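Local coordinates for malarial CLPB2 atpase/hsp101 protein (Plasmodium falciparum, PDB 4IRF), which is probably an ATP-driven ClpB-type chaperone of the malaria parasite, linked to protein unfolding and translocation, and represented here by its N-terminal cargo-binding domain, at residues R15-A27 with L35-Y49. Numbering follows the deposited sequence.
Sequences RTINILNAGKNIA and LKPIHILSALAKSDY
L44 O is held by two donors of S47, the backbone N and the hydroxyl OG, the latter at 2.7 Å in the carbonyl plane on a lone pair. S47 OG accepts a hydrogen bond from G50 N, capping helix 48-56, while I19 leans over this turn with CD1 on S47 and CG2 beside L44. The site belongs to the all-helical Clp N-terminal (Clp R) domain, where segment 15-27 of helix 14-29 crosses helix 37-46 at 121°, the segment axes coming within 7.7 Å.

Packing is knobs-into-holes in both directions. A43 CB drops among I19, A22, G23 and I26, 3.3 Å from I19 O, while I26 enters the hole made by H39, S42, A43 and K46. I26 CG1 stands anti to the carbonyl carbon (chi1 -66°) and the chain extends on, putting CD1 3.3 Å from S42 OG, a van der Waals contact. G23 permits the close approach, its CA 4.5 Å from I40 CA; beside it L35 CD1 presses on the G23 carbonyl.

Beyond the crossing, the R15 guanidinium lies over the rim of one Y49 face, planes 24° apart, with CE2 under its centre. D113 takes R15 NH2 in a salt bridge and E115 OE2 is hydrogen-bonded to Y49 OH, so both polar ends reach the start of helix 114-121. One water joins A22 O to K46 NZ. At the other end, H39 ND1 accepts a bent hydrogen bond from K36 N, which probably helps set the ring's rotation; I38 CG2 sits near the rim of one face, and A27 CA makes a CH-pi contact with the other, 3.7 Å from the H39 ring centroid.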
ATOM      1  N   ARG A  15       9.467  -8.363   0.395  1.00 27.25           N
ATOM      2  CA  ARG A  15       9.167  -7.053   0.944  1.00 25.86           C
ATOM      3  C   ARG A  15       7.726  -6.678   0.731  1.00 24.91           C
ATOM      4  O   ARG A  15       7.167  -5.927   1.520  1.00 25.07           O
ATOM      5  CB  ARG A  15      10.123  -5.978   0.402  1.00 23.24           C
ATOM      6  CG  ARG A  15      10.203  -5.852  -1.127  1.00 24.97           C
ATOM      7  CD  ARG A  15      11.137  -4.682  -1.470  1.00 28.14           C
ATOM      8  NE  ARG A  15      11.372  -4.460  -2.898  1.00 26.10           N
ATOM      9  CZ  ARG A  15      12.587  -4.460  -3.453  1.00 30.53           C
ATOM     10  NH1 ARG A  15      13.649  -4.664  -2.691  1.00 31.98           N
ATOM     11  NH2 ARG A  15      12.741  -4.241  -4.755  1.00 33.75           N
ATOM     12  N   THR A  16       7.105  -7.231  -0.310  1.00 20.35           N
ATOM     13  CA  THR A  16       5.708  -6.927  -0.584  1.00 21.89           C
ATOM     14  C   THR A  16       4.840  -7.667   0.434  1.00 25.86           C
ATOM     15  O   THR A  16       3.929  -7.086   1.049  1.00 21.80           O
ATOM     16  CB  THR A  16       5.349  -7.355  -2.028  1.00 21.71           C
ATOM     17  OG1 THR A  16       6.200  -6.653  -2.950  1.00 23.24           O
ATOM     18  CG2 THR A  16       3.924  -7.070  -2.338  1.00 22.16           C
ATOM     19  N   ILE A  17       5.164  -8.939   0.642  1.00 20.67           N
ATOM     20  CA  ILE A  17       4.451  -9.776   1.617  1.00 22.71           C
ATOM     21  C   ILE A  17       4.608  -9.174   3.022  1.00 24.82           C
ATOM     22  O   ILE A  17       3.655  -9.131   3.782  1.00 24.06           O
ATOM     23  CB  ILE A  17       5.057 -11.180   1.634  1.00 21.36           C
ATOM     24  CG1 ILE A  17       4.782 -11.914   0.322  1.00 31.71           C
ATOM     25  CG2 ILE A  17       4.472 -12.003   2.768  1.00 24.63           C
ATOM     26  CD1 ILE A  17       3.333 -12.072   0.035  1.00 35.61           C
ATOM     27  N   ASN A  18       5.811  -8.709   3.356  1.00 23.21           N
ATOM     28  CA  ASN A  18       6.034  -8.103   4.668  1.00 25.33           C
ATOM     29  C   ASN A  18       5.178  -6.860   4.908  1.00 26.24           C
ATOM     30  O   ASN A  18       4.685  -6.634   6.015  1.00 23.74           O
ATOM     31  CB  ASN A  18       7.520  -7.792   4.883  1.00 30.99           C
ATOM     32  CG  ASN A  18       8.365  -9.056   5.004  1.00 31.08           C
ATOM     33  OD1 ASN A  18       7.856 -10.137   5.342  1.00 34.93           O
ATOM     34  ND2 ASN A  18       9.668  -8.924   4.743  1.00 36.64           N
ATOM     35  N   ILE A  19       5.007  -6.051   3.870  1.00 20.54           N
ATOM     36  CA  ILE A  19       4.100  -4.926   3.945  1.00 22.91           C
ATOM     37  C   ILE A  19       2.666  -5.411   4.205  1.00 19.61           C
ATOM     38  O   ILE A  19       1.961  -4.845   5.040  1.00 22.85           O
ATOM     39  CB  ILE A  19       4.134  -4.055   2.651  1.00 19.12           C
ATOM     40  CG1 ILE A  19       5.372  -3.159   2.684  1.00 21.37           C
ATOM     41  CG2 ILE A  19       2.964  -3.122   2.578  1.00 21.62           C
ATOM     42  CD1 ILE A  19       5.789  -2.690   1.324  1.00 21.98           C
ATOM     43  N   LEU A  20       2.232  -6.428   3.460  1.00 19.92           N
ATOM     44  CA  LEU A  20       0.892  -6.976   3.662  1.00 19.21           C
ATOM     45  C   LEU A  20       0.711  -7.507   5.078  1.00 24.58           C
ATOM     46  O   LEU A  20      -0.293  -7.232   5.716  1.00 25.61           O
ATOM     47  CB  LEU A  20       0.621  -8.078   2.653  1.00 20.06           C
ATOM     48  CG  LEU A  20       0.595  -7.615   1.208  1.00 21.70           C
ATOM     49  CD1 LEU A  20       0.457  -8.844   0.291  1.00 24.60           C
ATOM     50  CD2 LEU A  20      -0.564  -6.656   0.985  1.00 25.78           C
ATOM     51  N   ASN A  21       1.690  -8.243   5.587  1.00 21.19           N
ATOM     52  CA  ASN A  21       1.576  -8.755   6.955  1.00 26.12           C
ATOM     53  C   ASN A  21       1.626  -7.653   8.020  1.00 25.60           C
ATOM     54  O   ASN A  21       0.971  -7.743   9.064  1.00 28.33           O
ATOM     55  CB  ASN A  21       2.656  -9.793   7.221  1.00 27.73           C
ATOM     56  CG  ASN A  21       2.407 -11.097   6.491  1.00 27.77           C
ATOM     57  OD1 ASN A  21       1.264 -11.434   6.194  1.00 36.02           O
ATOM     58  ND2 ASN A  21       3.479 -11.864   6.241  1.00 34.31           N
ATOM     59  N   ALA A  22       2.417  -6.610   7.776  1.00 23.87           N
ATOM     60  CA  ALA A  22       2.408  -5.480   8.706  1.00 25.37           C
ATOM     61  C   ALA A  22       1.054  -4.788   8.646  1.00 28.79           C
ATOM     62  O   ALA A  22       0.542  -4.235   9.654  1.00 27.15           O
ATOM     63  CB  ALA A  22       3.539  -4.476   8.404  1.00 23.23           C
ATOM     64  N   GLY A  23       0.478  -4.752   7.448  1.00 24.00           N
ATOM     65  CA  GLY A  23      -0.835  -4.188   7.265  1.00 23.81           C
ATOM     66  C   GLY A  23      -1.883  -4.901   8.114  1.00 26.12           C
ATOM     67  O   GLY A  23      -2.758  -4.248   8.688  1.00 27.02           O
ATOM     68  N   LYS A  24      -1.820  -6.230   8.190  1.00 23.03           N
ATOM     69  CA  LYS A  24      -2.770  -6.966   9.019  1.00 23.59           C
ATOM     70  C   LYS A  24      -2.649  -6.592  10.490  1.00 28.51           C
ATOM     71  O   LYS A  24      -3.668  -6.475  11.193  1.00 30.74           O
ATOM     72  CB  LYS A  24      -2.605  -8.483   8.828  1.00 28.67           C
ATOM     73  CG  LYS A  24      -3.031  -8.980   7.439  1.00 24.18           C
ATOM     74  CD  LYS A  24      -2.703 -10.461   7.286  1.00 31.50           C
ATOM     75  CE  LYS A  24      -3.066 -10.962   5.898  1.00 46.46           C
ATOM     76  NZ  LYS A  24      -2.998 -12.461   5.819  1.00 55.56           N
ATOM     77  N   ASN A  25      -1.427  -6.399  10.958  1.00 25.35           N
ATOM     78  CA  ASN A  25      -1.255  -5.958  12.341  1.00 31.18           C
ATOM     79  C   ASN A  25      -1.834  -4.559  12.593  1.00 34.54           C
ATOM     80  O   ASN A  25      -2.422  -4.279  13.653  1.00 34.12           O
ATOM     81  CB  ASN A  25       0.209  -6.080  12.757  1.00 39.99           C
ATOM     82  CG  ASN A  25       0.635  -7.529  12.934  1.00 54.41           C
ATOM     83  OD1 ASN A  25      -0.170  -8.373  13.347  1.00 55.72           O
ATOM     84  ND2 ASN A  25       1.887  -7.827  12.608  1.00 53.83           N
ATOM     85  N   ILE A  26      -1.701  -3.677  11.612  1.00 29.87           N
ATOM     86  CA  ILE A  26      -2.264  -2.345  11.743  1.00 28.02           C
ATOM     87  C   ILE A  26      -3.789  -2.458  11.739  1.00 25.77           C
ATOM     88  O   ILE A  26      -4.497  -1.791  12.502  1.00 27.02           O
ATOM     89  CB  ILE A  26      -1.750  -1.422  10.587  1.00 24.79           C
ATOM     90  CG1 ILE A  26      -0.260  -1.206  10.749  1.00 29.40           C
ATOM     91  CG2 ILE A  26      -2.493  -0.106  10.568  1.00 25.58           C
ATOM     92  CD1 ILE A  26       0.464  -0.595   9.525  1.00 25.42           C
ATOM     93  N   ALA A  27      -4.315  -3.328  10.877  1.00 25.00           N
ATOM     94  CA  ALA A  27      -5.748  -3.531  10.828  1.00 29.47           C
ATOM     95  C   ALA A  27      -6.254  -3.993  12.198  1.00 32.57           C
ATOM     96  O   ALA A  27      -7.233  -3.464  12.707  1.00 30.96           O
ATOM     97  CB  ALA A  27      -6.114  -4.537   9.737  1.00 30.87           C
ATOM     98  N   LEU A  35      -8.490  -6.835   6.532  1.00 24.41           N
ATOM     99  CA  LEU A  35      -7.464  -5.919   6.030  1.00 23.84           C
ATOM    100  C   LEU A  35      -8.033  -5.026   4.938  1.00 25.81           C
ATOM    101  O   LEU A  35      -8.596  -5.514   3.971  1.00 29.47           O
ATOM    102  CB  LEU A  35      -6.335  -6.740   5.422  1.00 25.59           C
ATOM    103  CG  LEU A  35      -5.129  -5.997   4.867  1.00 25.32           C
ATOM    104  CD1 LEU A  35      -4.506  -5.216   6.018  1.00 22.07           C
ATOM    105  CD2 LEU A  35      -4.107  -6.954   4.234  1.00 22.88           C
ATOM    106  N   LYS A  36      -7.770  -3.722   5.046  1.00 21.65           N
ATOM    107  CA  LYS A  36      -8.301  -2.696   4.147  1.00 21.04           C
ATOM    108  C   LYS A  36      -7.123  -1.962   3.457  1.00 21.63           C
ATOM    109  O   LYS A  36      -6.011  -2.003   3.967  1.00 22.08           O
ATOM    110  CB  LYS A  36      -9.069  -1.658   4.963  1.00 27.00           C
ATOM    111  CG  LYS A  36     -10.228  -2.226   5.752  1.00 32.23           C
ATOM    112  CD  LYS A  36     -11.279  -2.672   4.800  1.00 29.11           C
ATOM    113  CE  LYS A  36     -12.552  -1.874   5.058  1.00 59.74           C
ATOM    114  NZ  LYS A  36     -13.563  -2.061   3.973  1.00 72.49           N
ATOM    115  N   PRO A  37      -7.368  -1.340   2.303  1.00 21.64           N
ATOM    116  CA  PRO A  37      -6.235  -0.669   1.624  1.00 19.23           C
ATOM    117  C   PRO A  37      -5.530   0.380   2.480  1.00 21.41           C
ATOM    118  O   PRO A  37      -4.289   0.379   2.452  1.00 21.15           O
ATOM    119  CB  PRO A  37      -6.873  -0.052   0.398  1.00 23.96           C
ATOM    120  CG  PRO A  37      -8.004  -1.042   0.050  1.00 21.37           C
ATOM    121  CD  PRO A  37      -8.547  -1.398   1.434  1.00 24.32           C
ATOM    122  N   ILE A  38      -6.268   1.181   3.257  1.00 20.35           N
ATOM    123  CA  ILE A  38      -5.628   2.177   4.126  1.00 25.18           C
ATOM    124  C   ILE A  38      -4.641   1.529   5.068  1.00 20.56           C
ATOM    125  O   ILE A  38      -3.573   2.083   5.332  1.00 21.71           O
ATOM    126  CB  ILE A  38      -6.641   3.038   4.902  1.00 21.80           C
ATOM    127  CG1 ILE A  38      -5.888   4.131   5.676  1.00 23.42           C
ATOM    128  CG2 ILE A  38      -7.464   2.139   5.852  1.00 27.47           C
ATOM    129  CD1 ILE A  38      -5.100   5.077   4.726  1.00 27.28           C
ATOM    130  N   HIS A  39      -4.949   0.321   5.566  1.00 21.57           N
ATOM    131  CA  HIS A  39      -4.007  -0.380   6.436  1.00 20.87           C
ATOM    132  C   HIS A  39      -2.733  -0.788   5.730  1.00 22.84           C
ATOM    133  O   HIS A  39      -1.647  -0.762   6.322  1.00 22.72           O
ATOM    134  CB  HIS A  39      -4.658  -1.626   7.037  1.00 22.33           C
ATOM    135  CG  HIS A  39      -5.916  -1.327   7.761  1.00 22.45           C
ATOM    136  ND1 HIS A  39      -7.080  -2.052   7.579  1.00 27.37           N
ATOM    137  CD2 HIS A  39      -6.199  -0.379   8.689  1.00 23.49           C
ATOM    138  CE1 HIS A  39      -8.029  -1.529   8.336  1.00 25.09           C
ATOM    139  NE2 HIS A  39      -7.517  -0.519   9.029  1.00 24.44           N
ATOM    140  N   ILE A  40      -2.871  -1.206   4.469  1.00 21.70           N
ATOM    141  CA  ILE A  40      -1.724  -1.562   3.676  1.00 22.36           C
ATOM    142  C   ILE A  40      -0.889  -0.319   3.396  1.00 22.80           C
ATOM    143  O   ILE A  40       0.340  -0.403   3.474  1.00 20.99           O
ATOM    144  CB  ILE A  40      -2.110  -2.214   2.358  1.00 17.82           C
ATOM    145  CG1 ILE A  40      -2.836  -3.538   2.679  1.00 20.57           C
ATOM    146  CG2 ILE A  40      -0.865  -2.457   1.506  1.00 19.45           C
ATOM    147  CD1 ILE A  40      -3.239  -4.281   1.422  1.00 20.75           C
ATOM    148  N   LEU A  41      -1.574   0.789   3.092  1.00 18.71           N
ATOM    149  CA  LEU A  41      -0.853   2.082   2.862  1.00 19.07           C
ATOM    150  C   LEU A  41      -0.029   2.480   4.102  1.00 25.64           C
ATOM    151  O   LEU A  41       1.152   2.850   3.969  1.00 22.99           O
ATOM    152  CB  LEU A  41      -1.813   3.184   2.415  1.00 23.23           C
ATOM    153  CG  LEU A  41      -1.088   4.524   2.253  1.00 22.62           C
ATOM    154  CD1 LEU A  41       0.013   4.432   1.227  1.00 23.69           C
ATOM    155  CD2 LEU A  41      -2.052   5.620   1.923  1.00 25.88           C
ATOM    156  N   SER A  42      -0.620   2.349   5.292  1.00 20.57           N
ATOM    157  CA  SER A  42       0.105   2.678   6.537  1.00 21.66           C
ATOM    158  C   SER A  42       1.398   1.882   6.593  1.00 21.63           C
ATOM    159  O   SER A  42       2.487   2.427   6.803  1.00 25.67           O
ATOM    160  CB  SER A  42      -0.753   2.339   7.755  1.00 22.39           C
ATOM    161  OG  SER A  42      -0.058   2.597   8.971  1.00 28.75           O
ATOM    162  N   ALA A  43       1.286   0.569   6.339  1.00 25.84           N
ATOM    163  CA  ALA A  43       2.437  -0.331   6.323  1.00 21.10           C
ATOM    164  C   ALA A  43       3.491   0.008   5.250  1.00 24.66           C
ATOM    165  O   ALA A  43       4.699  -0.102   5.466  1.00 25.95           O
ATOM    166  CB  ALA A  43       1.947  -1.786   6.159  1.00 22.66           C
ATOM    167  N   LEU A  44       3.015   0.382   4.073  1.00 20.85           N
ATOM    168  CA  LEU A  44       3.894   0.645   2.946  1.00 20.21           C
ATOM    169  C   LEU A  44       4.691   1.909   3.260  1.00 28.54           C
ATOM    170  O   LEU A  44       5.923   1.887   3.167  1.00 24.67           O
ATOM    171  CB  LEU A  44       3.057   0.768   1.667  1.00 20.06           C
ATOM    172  CG  LEU A  44       3.852   0.751   0.367  1.00 21.80           C
ATOM    173  CD1 LEU A  44       3.046   0.112  -0.754  1.00 21.64           C
ATOM    174  CD2 LEU A  44       4.176   2.185   0.000  1.00 23.00           C
ATOM    175  N   ALA A  45       3.985   2.941   3.730  1.00 23.09           N
ATOM    176  CA  ALA A  45       4.620   4.243   4.041  1.00 28.12           C
ATOM    177  C   ALA A  45       5.738   4.066   5.072  1.00 32.30           C
ATOM    178  O   ALA A  45       6.767   4.743   5.008  1.00 35.10           O
ATOM    179  CB  ALA A  45       3.600   5.228   4.505  1.00 27.21           C
ATOM    180  N   LYS A  46       5.556   3.138   6.014  1.00 28.11           N
ATOM    181  CA  LYS A  46       6.552   2.982   7.071  1.00 27.23           C
ATOM    182  C   LYS A  46       7.640   1.946   6.792  1.00 36.47           C
ATOM    183  O   LYS A  46       8.645   1.890   7.494  1.00 31.14           O
ATOM    184  CB  LYS A  46       5.878   2.708   8.411  1.00 32.74           C
ATOM    185  CG  LYS A  46       5.400   1.277   8.579  1.00 33.53           C
ATOM    186  CD  LYS A  46       5.147   0.983  10.062  1.00 36.10           C
ATOM    187  CE  LYS A  46       4.383  -0.320  10.270  1.00 40.28           C
ATOM    188  NZ  LYS A  46       4.009  -0.436  11.721  1.00 42.50           N
ATOM    189  N   SER A  47       7.468   1.134   5.752  1.00 28.69           N
ATOM    190  CA  SER A  47       8.486   0.158   5.416  1.00 29.98           C
ATOM    191  C   SER A  47       9.788   0.796   4.934  1.00 33.22           C
ATOM    192  O   SER A  47       9.801   1.975   4.523  1.00 30.38           O
ATOM    193  CB  SER A  47       7.989  -0.766   4.304  1.00 28.17           C
ATOM    194  OG  SER A  47       7.828  -0.058   3.092  1.00 26.24           O
ATOM    195  N   ASP A  48      10.861   0.005   4.947  1.00 30.37           N
ATOM    196  CA  ASP A  48      12.154   0.473   4.429  1.00 34.72           C
ATOM    197  C   ASP A  48      12.032   0.932   2.982  1.00 33.03           C
ATOM    198  O   ASP A  48      12.438   2.044   2.621  1.00 33.08           O
ATOM    199  CB  ASP A  48      13.207  -0.634   4.508  1.00 34.49           C
ATOM    200  CG  ASP A  48      13.822  -0.775   5.898  1.00 56.33           C
ATOM    201  OD1 ASP A  48      13.583   0.098   6.772  1.00 51.33           O
ATOM    202  OD2 ASP A  48      14.562  -1.762   6.106  1.00 70.22           O
ATOM    203  N   TYR A  49      11.465   0.070   2.143  1.00 32.58           N
ATOM    204  CA  TYR A  49      11.453   0.341   0.711  1.00 28.15           C
ATOM    205  C   TYR A  49      10.423   1.407   0.367  1.00 31.08           C
ATOM    206  O   TYR A  49      10.678   2.314  -0.440  1.00 28.26           O
ATOM    207  CB  TYR A  49      11.168  -0.949  -0.051  1.00 25.62           C
ATOM    208  CG  TYR A  49      11.344  -0.831  -1.537  1.00 28.20           C
ATOM    209  CD1 TYR A  49      10.393  -0.211  -2.326  1.00 33.85           C
ATOM    210  CD2 TYR A  49      12.475  -1.336  -2.159  1.00 36.18           C
ATOM    211  CE1 TYR A  49      10.546  -0.098  -3.683  1.00 34.84           C
ATOM    212  CE2 TYR A  49      12.635  -1.233  -3.531  1.00 34.49           C
ATOM    213  CZ  TYR A  49      11.668  -0.606  -4.284  1.00 36.35           C
ATOM    214  OH  TYR A  49      11.802  -0.495  -5.655  1.00 35.34           O
TER
HETATM  215  O   HOH W   1       2.418  -3.220  11.613  1.00 40.20           O